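Local coordinates for glycoside hydrolase family protein (Novosphingobium sp. PP1Y, PDB 6Q2F) that is an alpha-L-rhamnosidase, a glycoside hydrolase that probably cleaves terminal alpha-L-rhamnose from its glycosidic substrates, at residues Leu532-Gly537 with Arg548-Tyr553. Sequence-based numbering, arbitrary orientation.
Sequences LPALTG and RFLYDY
Leu-535 lies at the centre of this contact, made almost entirely by apolar side chains and without a hydrogen bond between the two segments, its two methyls spread over one face of the Tyr-553 ring. Leu-535 CD2 sits 3.8 Å from the centroid of the Tyr-553 ring, 15° off its normal, a CH-pi contact, and Leu-535 CD1 lies 3.7 Å from Tyr-553 CE1, toward the hydroxyl end. Leu-535 CD2 also meets Leu-550 CD2 at 3.7 Å, where the two leucine side chains run antiparallel alongside each other. Behind the methyls, Leu-535 CG comes to the edge of the Phe-549 ring, 4.0 Å from Phe-549 CE2, with the leucine set roughly perpendicular to the phenylalanine side chain. Ala-534 CB rests on both Phe-549 CD2 and Leu-550 CD2, each 4.1 Å away, and Leu-532 CD2 adds a looser touch at Phe-549 CZ. Phe-549, Leu-550 and Tyr-553 form an i, i+1, i+4 patch on helix 543-575, which with helix 516-524 lies in the beta-alpha-beta crossover between parallel strands 497-502 and 579-582 of the (beta/alpha)8 barrel; the short helical turn before it packs between this helix and the antiparallel sheet holding strands 206-217 and 436-447. Both aromatic residues place CG anti to the backbone N (chi1 161° in Phe-549, -167° in Tyr-553), which sends their rings on toward the turn, where each CB already points. An alanine in place of Tyr-553 removes the ring under the Leu-535 methyls and the hydroxyl bonded to Asn-511 O, and would probably loosen the turn's seating on the helix. Within the turn, Pro-533 O accepts both Thr-536 N and Thr-536 OG1, the hydroxyl at 2.8 Å on a carbonyl lone pair. Farther out, Trp-531 and Phe-520 bring their rings against Phe-549.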
loop_
_atom_site.group_PDB
_atom_site.type_symbol
_atom_site.label_atom_id
_atom_site.label_comp_id
_atom_site.label_asym_id
_atom_site.label_seq_id
_atom_site.Cartn_x
_atom_site.Cartn_y
_atom_site.Cartn_z
ATOM N N LEU A 532 -9.075 3.201 31.549
ATOM C CA LEU A 532 -8.845 4.462 30.845
ATOM C C LEU A 532 -7.662 5.271 31.371
ATOM O O LEU A 532 -6.974 5.891 30.543
ATOM C CB LEU A 532 -10.116 5.321 30.875
ATOM C CG LEU A 532 -11.332 4.695 30.190
ATOM C CD1 LEU A 532 -12.512 5.641 30.223
ATOM C CD2 LEU A 532 -11.005 4.296 28.762
ATOM N N PRO A 533 -7.359 5.317 32.681
ATOM C CA PRO A 533 -6.213 6.135 33.114
ATOM C C PRO A 533 -4.904 5.743 32.461
ATOM O O PRO A 533 -4.012 6.590 32.336
ATOM C CB PRO A 533 -6.183 5.912 34.632
ATOM C CG PRO A 533 -7.590 5.622 34.982
ATOM C CD PRO A 533 -8.093 4.784 33.846
ATOM N N ALA A 534 -4.769 4.487 32.026
ATOM C CA ALA A 534 -3.576 4.071 31.294
ATOM C C ALA A 534 -3.400 4.855 30.005
ATOM O O ALA A 534 -2.267 5.084 29.565
ATOM C CB ALA A 534 -3.644 2.573 30.992
ATOM N N LEU A 535 -4.502 5.243 29.365
ATOM C CA LEU A 535 -4.422 6.040 28.143
ATOM C C LEU A 535 -3.799 7.404 28.390
ATOM O O LEU A 535 -3.375 8.065 27.431
ATOM C CB LEU A 535 -5.815 6.236 27.546
ATOM C CG LEU A 535 -6.535 4.991 27.057
ATOM C CD1 LEU A 535 -8.015 5.265 26.929
ATOM C CD2 LEU A 535 -5.943 4.578 25.709
ATOM N N THR A 536 -3.744 7.848 29.649
ATOM C CA THR A 536 -3.160 9.133 30.002
ATOM C C THR A 536 -1.825 9.000 30.721
ATOM O O THR A 536 -1.291 10.009 31.184
ATOM C CB THR A 536 -4.124 9.933 30.881
ATOM O OG1 THR A 536 -4.131 9.369 32.196
ATOM C CG2 THR A 536 -5.528 9.883 30.316
ATOM N N GLY A 537 -1.276 7.788 30.839
ATOM C CA GLY A 537 0.001 7.577 31.478
ATOM C C GLY A 537 -0.068 6.929 32.845
ATOM O O GLY A 537 0.967 6.466 33.340
ATOM N N ARG A 548 -1.607 -4.796 28.058
ATOM C CA ARG A 548 -2.622 -5.580 27.364
ATOM C C ARG A 548 -3.903 -4.785 27.187
ATOM O O ARG A 548 -4.556 -4.884 26.143
ATOM C CB ARG A 548 -2.895 -6.888 28.099
ATOM C CG ARG A 548 -1.747 -7.865 27.972
ATOM C CD ARG A 548 -1.975 -9.089 28.819
ATOM N NE ARG A 548 -0.820 -9.969 28.716
ATOM C CZ ARG A 548 -0.757 -11.191 29.227
ATOM N NH1 ARG A 548 -1.789 -11.708 29.895
ATOM N NH2 ARG A 548 0.345 -11.890 29.059
ATOM N N PHE A 549 -4.270 -3.962 28.174
ATOM C CA PHE A 549 -5.427 -3.108 27.951
ATOM C C PHE A 549 -5.194 -2.186 26.767
ATOM O O PHE A 549 -6.083 -2.005 25.928
ATOM C CB PHE A 549 -5.766 -2.264 29.168
ATOM C CG PHE A 549 -6.624 -1.086 28.814
ATOM C CD1 PHE A 549 -7.935 -1.276 28.415
ATOM C CD2 PHE A 549 -6.108 0.198 28.813
ATOM C CE1 PHE A 549 -8.737 -0.202 28.064
ATOM C CE2 PHE A 549 -6.904 1.274 28.457
ATOM C CZ PHE A 549 -8.218 1.073 28.080
ATOM N N LEU A 550 -4.013 -1.574 26.693
ATOM C CA LEU A 550 -3.749 -0.652 25.595
ATOM C C LEU A 550 -3.767 -1.386 24.260
ATOM O O LEU A 550 -4.346 -0.885 23.286
ATOM C CB LEU A 550 -2.425 0.081 25.839
ATOM C CG LEU A 550 -2.503 0.916 27.132
ATOM C CD1 LEU A 550 -1.134 1.359 27.644
ATOM C CD2 LEU A 550 -3.435 2.116 26.959
ATOM N N TYR A 551 -3.181 -2.590 24.204
ATOM C CA TYR A 551 -3.335 -3.450 23.030
ATOM C C TYR A 551 -4.805 -3.632 22.665
ATOM O O TYR A 551 -5.194 -3.489 21.498
ATOM C CB TYR A 551 -2.685 -4.819 23.276
ATOM C CG TYR A 551 -3.006 -5.849 22.197
ATOM C CD1 TYR A 551 -4.130 -6.658 22.291
ATOM C CD2 TYR A 551 -2.196 -5.989 21.074
ATOM C CE1 TYR A 551 -4.444 -7.588 21.295
ATOM C CE2 TYR A 551 -2.495 -6.930 20.073
ATOM C CZ TYR A 551 -3.625 -7.710 20.190
ATOM O OH TYR A 551 -3.945 -8.647 19.215
ATOM N N ASP A 552 -5.635 -3.972 23.657
ATOM C CA ASP A 552 -7.069 -4.145 23.426
ATOM C C ASP A 552 -7.710 -2.854 22.937
ATOM O O ASP A 552 -8.641 -2.877 22.120
ATOM C CB ASP A 552 -7.760 -4.614 24.720
ATOM C CG ASP A 552 -7.462 -6.069 25.047
ATOM O OD1 ASP A 552 -7.108 -6.812 24.100
ATOM O OD2 ASP A 552 -7.584 -6.466 26.235
ATOM N N TYR A 553 -7.243 -1.716 23.449
ATOM C CA TYR A 553 -7.796 -0.442 23.010
ATOM C C TYR A 553 -7.410 -0.164 21.566
ATOM O O TYR A 553 -8.266 0.170 20.741
ATOM C CB TYR A 553 -7.327 0.674 23.944
ATOM C CG TYR A 553 -8.083 1.966 23.779
ATOM C CD1 TYR A 553 -9.240 2.209 24.511
ATOM C CD2 TYR A 553 -7.645 2.939 22.889
ATOM C CE1 TYR A 553 -9.933 3.392 24.369
ATOM C CE2 TYR A 553 -8.338 4.126 22.728
ATOM C CZ TYR A 553 -9.484 4.347 23.479
ATOM O OH TYR A 553 -10.185 5.521 23.339
#